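Rep (Escherichia coli, PDB 3VW4) initiates replication of plasmid ColE2-P9 and, through the DNA-binding domain described here, binds the replication origin and unwinds its duplex. Local coordinates at residues 30-35 with 65-70; 15-20 with 41-46. All coordinates share one frame; numbering follows the deposited sequence.

Contact 1: residues 30-35 with 65-70; sequences PVFSQW and SIAKYT. With nucleotides of chain D.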
ATOM      1  N   PRO A  30      -2.051  14.111   9.239  1.00  8.06           N
ATOM      2  CA  PRO A  30      -1.974  15.105  10.310  1.00  8.45           C
ATOM      3  C   PRO A  30      -0.873  16.161  10.054  1.00  8.10           C
ATOM      4  O   PRO A  30       0.206  15.805   9.632  1.00  7.34           O
ATOM      5  CB  PRO A  30      -1.654  14.265  11.538  1.00  8.43           C
ATOM      6  CG  PRO A  30      -1.013  13.044  10.995  1.00  7.54           C
ATOM      7  CD  PRO A  30      -1.732  12.755   9.725  1.00  7.76           C
ATOM      8  N   VAL A  31      -1.151  17.439  10.309  1.00  9.02           N
ATOM      9  CA  VAL A  31      -0.157  18.486  10.213  1.00  9.29           C
ATOM     10  C   VAL A  31       1.043  18.116  11.004  1.00  8.93           C
ATOM     11  O   VAL A  31       0.972  17.282  11.922  1.00  8.68           O
ATOM     12  CB  VAL A  31      -0.732  19.858  10.660  1.00 10.83           C
ATOM     13  CG1 VAL A  31      -1.827  20.324   9.695  1.00 11.27           C
ATOM     14  CG2 VAL A  31      -1.225  19.813  12.074  1.00 11.74           C
ATOM     15  N   PHE A  32       2.177  18.707  10.697  1.00  9.15           N
ATOM     16  CA  PHE A  32       3.440  18.269  11.364  1.00  8.91           C
ATOM     17  C   PHE A  32       3.406  18.152  12.919  1.00  9.44           C
ATOM     18  O   PHE A  32       3.763  17.074  13.462  1.00  8.68           O
ATOM     19  CB  PHE A  32       4.653  19.086  10.904  1.00  9.75           C
ATOM     20  CG  PHE A  32       5.943  18.665  11.550  1.00  9.77           C
ATOM     21  CD1 PHE A  32       6.566  17.440  11.207  1.00  8.58           C
ATOM     22  CD2 PHE A  32       6.544  19.486  12.518  1.00 11.29           C
ATOM     23  CE1 PHE A  32       7.733  17.067  11.832  1.00  8.74           C
ATOM     24  CE2 PHE A  32       7.717  19.127  13.127  1.00 11.56           C
ATOM     25  CZ  PHE A  32       8.300  17.914  12.801  1.00 10.19           C
ATOM     26  N   SER A  33       2.997  19.201  13.634  1.00 10.97           N
ATOM     27  CA  SER A  33       3.121  19.174  15.090  1.00 11.95           C
ATOM     28  C   SER A  33       2.357  17.992  15.665  1.00 11.29           C
ATOM     29  O   SER A  33       2.778  17.410  16.676  1.00 11.48           O
ATOM     30  CB  SER A  33       2.653  20.450  15.712  1.00 14.09           C
ATOM     31  OG  SER A  33       1.387  20.741  15.191  1.00 14.22           O
ATOM     32  N   GLN A  34       1.260  17.595  15.007  1.00 10.74           N
ATOM     33  CA  GLN A  34       0.476  16.486  15.527  1.00 10.64           C
ATOM     34  C   GLN A  34       1.108  15.141  15.129  1.00  9.10           C
ATOM     35  O   GLN A  34       1.152  14.208  15.900  1.00  9.16           O
ATOM     36  CB  GLN A  34      -0.988  16.573  15.101  1.00 11.25           C
ATOM     37  CG  GLN A  34      -1.834  17.599  15.811  1.00 13.24           C
ATOM     38  CD  GLN A  34      -1.553  17.762  17.268  1.00 14.70           C
ATOM     39  OE1 GLN A  34      -1.282  18.856  17.698  1.00 16.00           O
ATOM     40  NE2 GLN A  34      -1.616  16.718  18.037  1.00 14.85           N
ATOM     41  N   TRP A  35       1.618  15.083  13.917  1.00  8.02           N
ATOM     42  CA  TRP A  35       2.283  13.921  13.406  1.00  6.87           C
ATOM     43  C   TRP A  35       3.509  13.632  14.252  1.00  6.72           C
ATOM     44  O   TRP A  35       3.859  12.511  14.531  1.00  6.25           O
ATOM     45  CB  TRP A  35       2.654  14.252  11.962  1.00  6.33           C
ATOM     46  CG  TRP A  35       3.338  13.125  11.248  1.00  5.51           C
ATOM     47  CD1 TRP A  35       4.535  13.174  10.542  1.00  5.25           C
ATOM     48  CD2 TRP A  35       2.842  11.746  11.112  1.00  5.29           C
ATOM     49  NE1 TRP A  35       4.827  11.928  10.026  1.00  4.82           N
ATOM     50  CE2 TRP A  35       3.831  11.029  10.365  1.00  4.83           C
ATOM     51  CE3 TRP A  35       1.719  11.056  11.578  1.00  5.80           C
ATOM     52  CZ2 TRP A  35       3.710   9.710  10.109  1.00  4.85           C
ATOM     53  CZ3 TRP A  35       1.606   9.692  11.302  1.00  5.88           C
ATOM     54  CH2 TRP A  35       2.579   9.055  10.572  1.00  5.38           C
ATOM     55  N   SER A  65      13.008  11.807  13.952  1.00  8.22           N
ATOM     56  CA  SER A  65      13.590  11.363  12.718  1.00  8.15           C
ATOM     57  C   SER A  65      12.533  10.851  11.735  1.00  7.13           C
ATOM     58  O   SER A  65      12.518  11.287  10.589  1.00  7.59           O
ATOM     59  CB  SER A  65      14.594  10.262  12.982  1.00  8.20           C
ATOM     60  OG  SER A  65      15.352  10.045  11.799  1.00  9.00           O
ATOM     61  N   ILE A  66      11.654   9.945  12.175  1.00  5.94           N
ATOM     62  CA  ILE A  66      10.718   9.333  11.251  1.00  5.31           C
ATOM     63  C   ILE A  66       9.721  10.383  10.756  1.00  5.34           C
ATOM     64  O   ILE A  66       9.295  10.427   9.563  1.00  5.33           O
ATOM     65  CB  ILE A  66      10.020   8.131  11.903  1.00  4.64           C
ATOM     66  CG1 ILE A  66      11.122   7.115  12.274  1.00  4.74           C
ATOM     67  CG2 ILE A  66       9.019   7.525  10.950  1.00  4.52           C
ATOM     68  CD1 ILE A  66      10.649   5.906  13.036  1.00  4.58           C
ATOM     69  N   ALA A  67       9.368  11.251  11.696  1.00  5.46           N
ATOM     70  CA  ALA A  67       8.277  12.139  11.445  1.00  5.58           C
ATOM     71  C   ALA A  67       8.789  13.257  10.545  1.00  6.42           C
ATOM     72  O   ALA A  67       8.062  13.712   9.704  1.00  6.43           O
ATOM     73  CB  ALA A  67       7.752  12.670  12.730  1.00  5.80           C
ATOM     74  N   LYS A  68      10.040  13.668  10.670  1.00  7.37           N
ATOM     75  CA  LYS A  68      10.469  14.680   9.731  1.00  8.73           C
ATOM     76  C   LYS A  68      10.603  14.105   8.363  1.00  8.76           C
ATOM     77  O   LYS A  68      10.054  14.677   7.406  1.00  9.44           O
ATOM     78  CB  LYS A  68      11.743  15.340  10.095  1.00 10.40           C
ATOM     79  CG  LYS A  68      11.578  16.235  11.276  1.00 11.32           C
ATOM     80  CD  LYS A  68      12.853  16.216  12.098  1.00 12.53           C
ATOM     81  CE  LYS A  68      13.988  16.876  11.335  1.00 14.71           C
ATOM     82  NZ  LYS A  68      13.788  18.379  11.208  1.00 16.69           N
ATOM     83  N   TYR A  69      11.204  12.946   8.246  1.00  8.32           N
ATOM     84  CA  TYR A  69      11.370  12.345   6.940  1.00  8.79           C
ATOM     85  C   TYR A  69      10.038  12.125   6.262  1.00  8.16           C
ATOM     86  O   TYR A  69       9.842  12.600   5.143  1.00  9.03           O
ATOM     87  CB  TYR A  69      12.156  11.055   7.090  1.00  8.75           C
ATOM     88  CG  TYR A  69      12.549  10.321   5.886  1.00  9.75           C
ATOM     89  CD1 TYR A  69      11.690   9.392   5.286  1.00  9.41           C
ATOM     90  CD2 TYR A  69      13.822  10.504   5.323  1.00 11.52           C
ATOM     91  CE1 TYR A  69      12.097   8.697   4.127  1.00 10.75           C
ATOM     92  CE2 TYR A  69      14.216   9.815   4.187  1.00 12.80           C
ATOM     93  CZ  TYR A  69      13.355   8.906   3.613  1.00 12.42           C
ATOM     94  OH  TYR A  69      13.776   8.172   2.525  1.00 14.22           O
ATOM     95  N   THR A  70       9.102  11.487   6.959  1.00  6.97           N
ATOM     96  CA  THR A  70       7.837  11.117   6.367  1.00  6.72           C
ATOM     97  C   THR A  70       6.947  12.341   6.120  1.00  7.01           C
ATOM     98  O   THR A  70       6.278  12.398   5.103  1.00  7.43           O
ATOM     99  CB  THR A  70       7.052  10.151   7.206  1.00  5.84           C
ATOM    100  OG1 THR A  70       6.798  10.803   8.458  1.00  5.43           O
ATOM    101  CG2 THR A  70       7.751   8.863   7.380  1.00  5.72           C
TER
ATOM    102  P    DA D   2      18.944   4.477   4.578  1.00 11.13           P
ATOM    103  OP1  DA D   2      19.688   3.343   4.056  1.00 10.96           O
ATOM    104  OP2  DA D   2      19.090   5.877   4.041  1.00 10.40           O
ATOM    105  O5'  DA D   2      17.414   4.009   4.356  1.00  9.41           O
ATOM    106  C5'  DA D   2      16.784   2.907   5.068  1.00  7.70           C
ATOM    107  C4'  DA D   2      15.313   2.806   4.692  1.00  7.25           C
ATOM    108  O4'  DA D   2      14.471   3.720   5.456  1.00  6.99           O
ATOM    109  C3'  DA D   2      14.960   3.139   3.251  1.00  6.62           C
ATOM    110  O3'  DA D   2      13.692   2.588   3.040  1.00  6.30           O
ATOM    111  C2'  DA D   2      14.840   4.652   3.314  1.00  6.72           C
ATOM    112  C1'  DA D   2      14.180   4.880   4.667  1.00  6.36           C
ATOM    113  N9   DA D   2      14.578   6.049   5.452  1.00  5.88           N
ATOM    114  C8   DA D   2      15.733   6.781   5.461  1.00  5.63           C
ATOM    115  N7   DA D   2      15.738   7.752   6.345  1.00  5.19           N
ATOM    116  C5   DA D   2      14.531   7.601   7.012  1.00  5.16           C
ATOM    117  C6   DA D   2      13.965   8.266   8.111  1.00  5.10           C
ATOM    118  N6   DA D   2      14.540   9.300   8.739  1.00  4.92           N
ATOM    119  N1   DA D   2      12.745   7.864   8.525  1.00  5.18           N
ATOM    120  C2   DA D   2      12.141   6.871   7.868  1.00  5.14           C
ATOM    121  N3   DA D   2      12.581   6.149   6.847  1.00  5.36           N
ATOM    122  C4   DA D   2      13.805   6.559   6.472  1.00  5.51           C
ATOM    123  P    DG D   1      19.043   9.653   8.086  1.00 94.13           P
ATOM    124  OP1  DG D   1      20.122  10.366   8.858  1.00 73.72           O
ATOM    125  OP2  DG D   1      17.738  10.367   7.747  1.00 63.09           O
ATOM    126  O5'  DG D   1      19.568   8.702   6.896  1.00 56.73           O
ATOM    127  C5'  DG D   1      20.704   7.817   7.010  1.00 28.00           C
ATOM    128  C4'  DG D   1      20.273   6.433   7.440  1.00 19.14           C
ATOM    129  O4'  DG D   1      20.003   6.418   8.857  1.00 14.96           O
ATOM    130  C3'  DG D   1      19.040   5.839   6.755  1.00 14.61           C
ATOM    131  O3'  DG D   1      19.444   4.661   6.054  1.00 11.58           O
ATOM    132  C2'  DG D   1      18.123   5.398   7.893  1.00 12.82           C
ATOM    133  C1'  DG D   1      18.935   5.538   9.162  1.00 12.14           C
ATOM    134  N9   DG D   1      18.226   6.125  10.288  1.00 11.29           N
ATOM    135  C8   DG D   1      17.650   7.372  10.333  1.00 11.04           C
ATOM    136  N7   DG D   1      17.162   7.671  11.507  1.00 10.06           N
ATOM    137  C5   DG D   1      17.478   6.572  12.297  1.00 10.58           C
ATOM    138  C6   DG D   1      17.157   6.290  13.656  1.00 10.48           C
ATOM    139  O6   DG D   1      16.567   6.999  14.472  1.00 11.08           O
ATOM    140  N1   DG D   1      17.645   5.057  14.050  1.00 10.52           N
ATOM    141  C2   DG D   1      18.326   4.184  13.241  1.00 11.36           C
ATOM    142  N2   DG D   1      18.703   3.029  13.817  1.00 11.62           N
ATOM    143  N3   DG D   1      18.589   4.408  11.962  1.00 10.31           N
ATOM    144  C4   DG D   1      18.165   5.624  11.568  1.00 10.72           C
ATOM    145  P    DT D   3      13.068   2.663   1.569  1.00  7.53           P
ATOM    146  OP1  DT D   3      12.375   1.391   1.368  1.00  7.44           O
ATOM    147  OP2  DT D   3      13.990   3.116   0.494  1.00  8.26           O
ATOM    148  O5'  DT D   3      12.035   3.881   1.476  1.00  7.45           O
ATOM    149  C5'  DT D   3      11.123   4.141   2.568  1.00  7.49           C
ATOM    150  C4'  DT D   3       9.772   4.506   2.010  1.00  7.89           C
ATOM    151  O4'  DT D   3       9.834   5.887   1.614  1.00  8.27           O
ATOM    152  C3'  DT D   3       9.399   3.737   0.747  1.00  8.03           C
ATOM    153  O3'  DT D   3       8.014   3.458   0.748  1.00  7.80           O
ATOM    154  C2'  DT D   3       9.757   4.680  -0.386  1.00  8.20           C
ATOM    155  C1'  DT D   3       9.621   6.036   0.234  1.00  8.62           C
ATOM    156  N1   DT D   3      10.553   7.054  -0.246  1.00  9.68           N
ATOM    157  C2   DT D   3       9.989   8.227  -0.700  1.00 10.41           C
ATOM    158  O2   DT D   3       8.788   8.420  -0.734  1.00 10.20           O
ATOM    159  N3   DT D   3      10.884   9.146  -1.176  1.00 11.08           N
ATOM    160  C4   DT D   3      12.258   9.041  -1.178  1.00 11.37           C
ATOM    161  O4   DT D   3      12.939   9.974  -1.593  1.00 13.71           O
ATOM    162  C5   DT D   3      12.785   7.780  -0.713  1.00 10.37           C
ATOM    163  C7   DT D   3      14.262   7.554  -0.766  1.00  9.75           C
ATOM    164  C6   DT D   3      11.917   6.866  -0.253  1.00  9.87           C
TER
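Trp-35 and Thr-70 make the polar link between residues 30-35 and 65-70. NE1 of Trp-35 donates to OG1 of Thr-70 at 2.8 Å, with an N-H...O angle of 161°, and the oxygen lies in the indole plane. The Thr-70 hydroxyl in turn donates a hydrogen bond to Ile-66 O, 2.8 Å from OG1, which fixes its rotation; its first torsion (chi1 61°) sets OG1 between the backbone N and the carbonyl carbon, facing back along the helix. Ile-66 O thus takes two donors, Thr-70 N and OG1, from opposite faces of its plane.

Apolar contacts lie beside this pair. CD1 of Trp-35 rests 3.9 Å from CB of Ala-67, and CE1 of Phe-32 comes within 4.0 Å of CG of Lys-68 at the more exposed margin.

The contact sets the first turn of helix 32-49, with Val-31 at its N-cap position, against helix 56-73 in a three-helix arrangement: Trp-35 and Ile-66 also reach Ala-21 of helix 7-24. His-71 meets the Trp-35 ring and hydrogen-bonds Pro-30 O.

A further group of contacts meets the DNA from the other side of helix 56-73. Ser-65 OG donates to N7 of DG1 of chain D at 3.0 Å. The Tyr-69 ring lies under the base of DA2 of chain D, whose C5 sits 3.4 Å above the ring centre. An alanine in place of Tyr-69 would probably leave that base without its aromatic support and more able to shift, and lose the touch of OH on the DT3 methyl of chain D.

Contact 2: residues 15-20 with 41-46; sequences EKVRKW and QRVEMY. With nucleotides of chain D; nucleotides of chain C.
The packing of helix 7-24 on helix 32-49 is built here from Lys-16, Val-17 and Trp-20 against Arg-42, Val-43 and Tyr-46. The axes of segments 15-20 and 41-46 run at 138° to each other and approach to 9.7 Å.

The guanidinium of Arg-42 lies flat on the face of the Trp-20 indole, a cation-pi stack with centres 3.8 Å apart and planes 18° from parallel. The methyl CE of Met-45 covers the opposite face of the guanidinium, and the same methyl also sits over one face of the Tyr-46 ring. CG of Arg-42, anti to the backbone N (chi1 -179°), comes 4.0 Å from CG2 of Val-17 before the chain bends on toward the indole.

Aliphatic contacts pack beside them. CG2 of Val-17 meets CG2 of Val-43 at 3.9 Å, and the same Val-17 methyl comes to the edge of Tyr-46, 3.6 Å from CD2. Val-43 also touches Ile-62 of helix 56-73. Lys-16 crosses the Tyr-46 phenol at about a right angle, its CD over the face that Met-45 does not cover, 4.0 Å from the centroid of the Tyr-46 ring.

Another side of helix 7-24 faces the DNA. There Arg-18 forms a salt bridge with Glu-15, gripping it side-on, with NH2 2.8 Å from OE1, while NH1 hydrogen-bonds Tyr-22 OH and comes 2.9 Å from O4' of DA2 of chain D.

Trp-20 NE1 and Arg-42 NE and NH1 are close, but all are donors, stacked and not hydrogen-bonded; the helices are joined here by dispersion, by the CH-pi contact from Lys-16 and, probably, by attraction of the Arg-42 cation to the indole face, rather than by paired charges.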
ATOM      1  N   GLU A  15      13.041   0.624  12.905  1.00  9.42           N
ATOM      2  CA  GLU A  15      12.518  -0.232  11.784  1.00 10.67           C
ATOM      3  C   GLU A  15      11.018  -0.474  11.909  1.00 11.29           C
ATOM      4  O   GLU A  15      10.307  -0.329  10.937  1.00 12.04           O
ATOM      5  CB  GLU A  15      13.264  -1.606  11.728  1.00 11.43           C
ATOM      6  CG  GLU A  15      14.681  -1.513  11.250  1.00 11.73           C
ATOM      7  CD  GLU A  15      14.715  -1.179   9.771  1.00 12.68           C
ATOM      8  OE1 GLU A  15      14.152  -2.000   8.980  1.00 13.84           O
ATOM      9  OE2 GLU A  15      15.277  -0.121   9.389  1.00 12.23           O
ATOM     10  N   LYS A  16      10.555  -0.913  13.090  1.00 12.06           N
ATOM     11  CA  LYS A  16       9.132  -1.145  13.363  1.00 13.02           C
ATOM     12  C   LYS A  16       8.306   0.086  12.999  1.00 11.77           C
ATOM     13  O   LYS A  16       7.513   0.059  12.088  1.00 12.43           O
ATOM     14  CB  LYS A  16       8.954  -1.409  14.846  1.00 14.20           C
ATOM     15  CG  LYS A  16       8.624  -2.823  15.164  1.00 17.48           C
ATOM     16  CD  LYS A  16       7.193  -3.099  14.801  1.00 20.81           C
ATOM     17  CE  LYS A  16       6.716  -4.400  15.457  1.00 24.79           C
ATOM     18  NZ  LYS A  16       6.686  -5.565  14.501  1.00 28.27           N
ATOM     19  N   VAL A  17       8.549   1.173  13.690  1.00 10.13           N
ATOM     20  CA  VAL A  17       7.783   2.364  13.530  1.00  9.46           C
ATOM     21  C   VAL A  17       7.864   2.991  12.094  1.00  9.39           C
ATOM     22  O   VAL A  17       6.873   3.570  11.594  1.00  9.31           O
ATOM     23  CB  VAL A  17       8.204   3.379  14.620  1.00  8.56           C
ATOM     24  CG1 VAL A  17       7.660   4.764  14.371  1.00  7.97           C
ATOM     25  CG2 VAL A  17       7.773   2.898  15.973  1.00  9.01           C
ATOM     26  N   ARG A  18       9.017   2.924  11.422  1.00  9.17           N
ATOM     27  CA  ARG A  18       9.072   3.638  10.157  1.00  9.10           C
ATOM     28  C   ARG A  18       8.106   2.973   9.175  1.00 10.14           C
ATOM     29  O   ARG A  18       7.461   3.616   8.382  1.00  9.92           O
ATOM     30  CB  ARG A  18      10.528   3.776   9.648  1.00  9.14           C
ATOM     31  CG  ARG A  18      11.095   2.569   8.913  1.00  9.99           C
ATOM     32  CD  ARG A  18      12.514   2.837   8.496  1.00 10.20           C
ATOM     33  NE  ARG A  18      13.141   1.578   8.230  1.00 11.18           N
ATOM     34  CZ  ARG A  18      13.158   0.996   7.036  1.00 12.63           C
ATOM     35  NH1 ARG A  18      12.573   1.574   5.978  1.00 13.08           N
ATOM     36  NH2 ARG A  18      13.745  -0.168   6.919  1.00 13.58           N
ATOM     37  N   LYS A  19       7.965   1.672   9.309  1.00 11.61           N
ATOM     38  CA  LYS A  19       7.141   0.911   8.390  1.00 13.66           C
ATOM     39  C   LYS A  19       5.667   1.210   8.633  1.00 13.70           C
ATOM     40  O   LYS A  19       4.843   1.199   7.692  1.00 15.46           O
ATOM     41  CB  LYS A  19       7.399  -0.597   8.500  1.00 15.75           C
ATOM     42  CG  LYS A  19       8.263  -1.225   7.388  1.00 18.40           C
ATOM     43  CD  LYS A  19       9.711  -1.444   7.888  1.00 19.64           C
ATOM     44  CE  LYS A  19      10.332  -2.845   7.547  1.00 23.67           C
ATOM     45  NZ  LYS A  19      10.631  -3.083   6.073  1.00 26.28           N
ATOM     46  N   TRP A  20       5.356   1.458   9.908  1.00 11.97           N
ATOM     47  CA  TRP A  20       4.006   1.772  10.339  1.00 11.41           C
ATOM     48  C   TRP A  20       3.662   3.172   9.857  1.00 10.24           C
ATOM     49  O   TRP A  20       2.677   3.351   9.190  1.00 10.74           O
ATOM     50  CB  TRP A  20       3.928   1.637  11.837  1.00 10.90           C
ATOM     51  CG  TRP A  20       2.766   2.411  12.447  1.00 10.93           C
ATOM     52  CD1 TRP A  20       1.470   1.956  12.720  1.00 12.38           C
ATOM     53  CD2 TRP A  20       2.757   3.812  12.855  1.00  9.60           C
ATOM     54  NE1 TRP A  20       0.741   2.943  13.256  1.00 12.21           N
ATOM     55  CE2 TRP A  20       1.438   4.063  13.385  1.00 10.59           C
ATOM     56  CE3 TRP A  20       3.680   4.813  12.850  1.00  8.25           C
ATOM     57  CZ2 TRP A  20       1.068   5.277  13.860  1.00 10.27           C
ATOM     58  CZ3 TRP A  20       3.305   6.054  13.338  1.00  8.03           C
ATOM     59  CH2 TRP A  20       1.991   6.292  13.799  1.00  8.93           C
ATOM     60  N   GLN A  41       4.738   8.803  19.947  1.00  9.50           N
ATOM     61  CA  GLN A  41       3.876   8.026  20.793  1.00 11.09           C
ATOM     62  C   GLN A  41       3.853   6.540  20.367  1.00 10.81           C
ATOM     63  O   GLN A  41       3.890   5.639  21.199  1.00 11.65           O
ATOM     64  CB  GLN A  41       2.558   8.673  20.762  1.00 12.26           C
ATOM     65  CG  GLN A  41       1.436   7.900  21.327  1.00 14.34           C
ATOM     66  CD  GLN A  41       0.241   8.820  21.547  1.00 16.18           C
ATOM     67  OE1 GLN A  41       0.034   9.290  22.679  1.00 18.23           O
ATOM     68  NE2 GLN A  41      -0.537   9.130  20.450  1.00 15.78           N
ATOM     69  N   ARG A  42       3.929   6.299  19.067  1.00  9.77           N
ATOM     70  CA  ARG A  42       4.088   4.936  18.598  1.00  9.90           C
ATOM     71  C   ARG A  42       5.481   4.315  18.927  1.00  9.49           C
ATOM     72  O   ARG A  42       5.588   3.108  19.211  1.00 10.09           O
ATOM     73  CB  ARG A  42       3.708   4.771  17.146  1.00  9.34           C
ATOM     74  CG  ARG A  42       3.886   3.336  16.779  1.00  9.90           C
ATOM     75  CD  ARG A  42       2.803   2.742  15.902  1.00 10.99           C
ATOM     76  NE  ARG A  42       1.504   2.640  16.511  1.00 12.76           N
ATOM     77  CZ  ARG A  42       0.635   1.673  16.246  1.00 14.61           C
ATOM     78  NH1 ARG A  42       0.950   0.695  15.422  1.00 14.93           N
ATOM     79  NH2 ARG A  42      -0.548   1.662  16.828  1.00 16.53           N
ATOM     80  N   VAL A  43       6.504   5.149  18.999  1.00  8.84           N
ATOM     81  CA  VAL A  43       7.800   4.669  19.417  1.00  8.89           C
ATOM     82  C   VAL A  43       7.707   4.296  20.888  1.00 10.56           C
ATOM     83  O   VAL A  43       8.242   3.244  21.292  1.00 10.99           O
ATOM     84  CB  VAL A  43       8.962   5.678  19.220  1.00  8.14           C
ATOM     85  CG1 VAL A  43      10.268   5.043  19.675  1.00  8.14           C
ATOM     86  CG2 VAL A  43       9.091   6.143  17.772  1.00  7.14           C
ATOM     87  N   GLU A  44       7.033   5.116  21.686  1.00 11.92           N
ATOM     88  CA  GLU A  44       6.831   4.772  23.088  1.00 14.04           C
ATOM     89  C   GLU A  44       6.011   3.477  23.313  1.00 14.69           C
ATOM     90  O   GLU A  44       6.237   2.766  24.262  1.00 15.50           O
ATOM     91  CB  GLU A  44       6.248   5.954  23.845  1.00 16.49           C
ATOM     92  CG  GLU A  44       7.326   6.955  24.052  1.00 18.44           C
ATOM     93  CD  GLU A  44       6.861   8.335  24.501  1.00 22.61           C
ATOM     94  OE1 GLU A  44       5.646   8.740  24.363  1.00 25.57           O
ATOM     95  OE2 GLU A  44       7.756   9.080  25.011  1.00 25.95           O
ATOM     96  N   MET A  45       5.085   3.150  22.434  1.00 14.32           N
ATOM     97  CA  MET A  45       4.301   1.998  22.734  1.00 16.01           C
ATOM     98  C   MET A  45       5.157   0.746  22.514  1.00 15.42           C
ATOM     99  O   MET A  45       5.125  -0.175  23.335  1.00 16.82           O
ATOM    100  CB  MET A  45       2.966   1.977  21.947  1.00 16.94           C
ATOM    101  CG  MET A  45       2.171   0.689  22.009  1.00 19.00           C
ATOM    102  SD  MET A  45       1.207   0.514  20.477  1.00 19.67           S
ATOM    103  CE  MET A  45       2.507   0.422  19.200  1.00 16.88           C
ATOM    104  N   TYR A  46       5.959   0.731  21.451  1.00 13.40           N
ATOM    105  CA  TYR A  46       6.858  -0.431  21.274  1.00 13.03           C
ATOM    106  C   TYR A  46       7.915  -0.531  22.371  1.00 12.66           C
ATOM    107  O   TYR A  46       8.263  -1.628  22.794  1.00 13.50           O
ATOM    108  CB  TYR A  46       7.499  -0.516  19.876  1.00 11.84           C
ATOM    109  CG  TYR A  46       6.515  -0.733  18.784  1.00 12.51           C
ATOM    110  CD1 TYR A  46       5.786  -1.908  18.673  1.00 14.52           C
ATOM    111  CD2 TYR A  46       6.303   0.241  17.856  1.00 11.59           C
ATOM    112  CE1 TYR A  46       4.855  -2.081  17.646  1.00 15.60           C
ATOM    113  CE2 TYR A  46       5.412   0.084  16.838  1.00 12.31           C
ATOM    114  CZ  TYR A  46       4.686  -1.065  16.718  1.00 14.38           C
ATOM    115  OH  TYR A  46       3.760  -1.131  15.638  1.00 15.80           O
TER
ATOM    116  P    DA D   2      18.944   4.477   4.578  1.00 11.13           P
ATOM    117  OP1  DA D   2      19.688   3.343   4.056  1.00 10.96           O
ATOM    118  OP2  DA D   2      19.090   5.877   4.041  1.00 10.40           O
ATOM    119  O5'  DA D   2      17.414   4.009   4.356  1.00  9.41           O
ATOM    120  C5'  DA D   2      16.784   2.907   5.068  1.00  7.70           C
ATOM    121  C4'  DA D   2      15.313   2.806   4.692  1.00  7.25           C
ATOM    122  O4'  DA D   2      14.471   3.720   5.456  1.00  6.99           O
ATOM    123  C3'  DA D   2      14.960   3.139   3.251  1.00  6.62           C
ATOM    124  O3'  DA D   2      13.692   2.588   3.040  1.00  6.30           O
ATOM    125  C2'  DA D   2      14.840   4.652   3.314  1.00  6.72           C
ATOM    126  C1'  DA D   2      14.180   4.880   4.667  1.00  6.36           C
ATOM    127  N9   DA D   2      14.578   6.049   5.452  1.00  5.88           N
ATOM    128  C8   DA D   2      15.733   6.781   5.461  1.00  5.63           C
ATOM    129  N7   DA D   2      15.738   7.752   6.345  1.00  5.19           N
ATOM    130  C5   DA D   2      14.531   7.601   7.012  1.00  5.16           C
ATOM    131  C6   DA D   2      13.965   8.266   8.111  1.00  5.10           C
ATOM    132  N6   DA D   2      14.540   9.300   8.739  1.00  4.92           N
ATOM    133  N1   DA D   2      12.745   7.864   8.525  1.00  5.18           N
ATOM    134  C2   DA D   2      12.141   6.871   7.868  1.00  5.14           C
ATOM    135  N3   DA D   2      12.581   6.149   6.847  1.00  5.36           N
ATOM    136  C4   DA D   2      13.805   6.559   6.472  1.00  5.51           C
TER
ATOM    137  P    DT C  20       5.410  -5.800   4.069  1.00 81.54           P
ATOM    138  OP1  DT C  20       4.568  -4.770   3.388  1.00 91.75           O
ATOM    139  OP2  DT C  20       5.790  -5.583   5.483  1.00 80.97           O
ATOM    140  O5'  DT C  20       4.707  -7.235   3.973  1.00 93.98           O
ATOM    141  C5'  DT C  20       3.546  -7.495   3.131  1.00 96.98           C
ATOM    142  C4'  DT C  20       2.259  -7.079   3.810  1.00 96.77           C
ATOM    143  O4'  DT C  20       2.547  -6.523   5.111  1.00104.25           O
ATOM    144  C3'  DT C  20       1.471  -5.999   3.072  1.00 84.84           C
ATOM    145  O3'  DT C  20       0.462  -6.614   2.272  1.00 80.54           O
ATOM    146  C2'  DT C  20       0.794  -5.213   4.181  1.00 84.29           C
ATOM    147  C1'  DT C  20       1.540  -5.587   5.465  1.00100.86           C
ATOM    148  N1   DT C  20       2.188  -4.460   6.200  1.00111.12           N
ATOM    149  C2   DT C  20       2.280  -4.554   7.576  1.00105.46           C
ATOM    150  O2   DT C  20       1.883  -5.523   8.208  1.00 90.07           O
ATOM    151  N3   DT C  20       2.868  -3.469   8.187  1.00100.64           N
ATOM    152  C4   DT C  20       3.359  -2.326   7.576  1.00 91.40           C
ATOM    153  O4   DT C  20       3.868  -1.440   8.258  1.00 65.99           O
ATOM    154  C5   DT C  20       3.226  -2.291   6.132  1.00 98.46           C
ATOM    155  C7   DT C  20       3.727  -1.094   5.382  1.00 83.27           C
ATOM    156  C6   DT C  20       2.659  -3.347   5.526  1.00106.77           C
TER

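From the N terminus the chain first passes residues 15-20 on helix 7-24, then 30-35 at the start of helix 32-49, then 41-46 further along that helix, and finally 65-70 on helix 56-73. Contact 2 closes a loop over the 20 residues between its segments, and contact 1 closes another over 29. The loops cross rather than nest, since 30-35 lies inside the first and 65-70 beyond it. Helix 32-49 serves both, and the two centres are about 13 Å apart. Ile-66 CD1 packs 3.5 Å from Val-17 CG1, joining helix 56-73 to helix 7-24 directly and completing the triangle of helices, while Trp-35 CH2 nears Trp-20 CZ3.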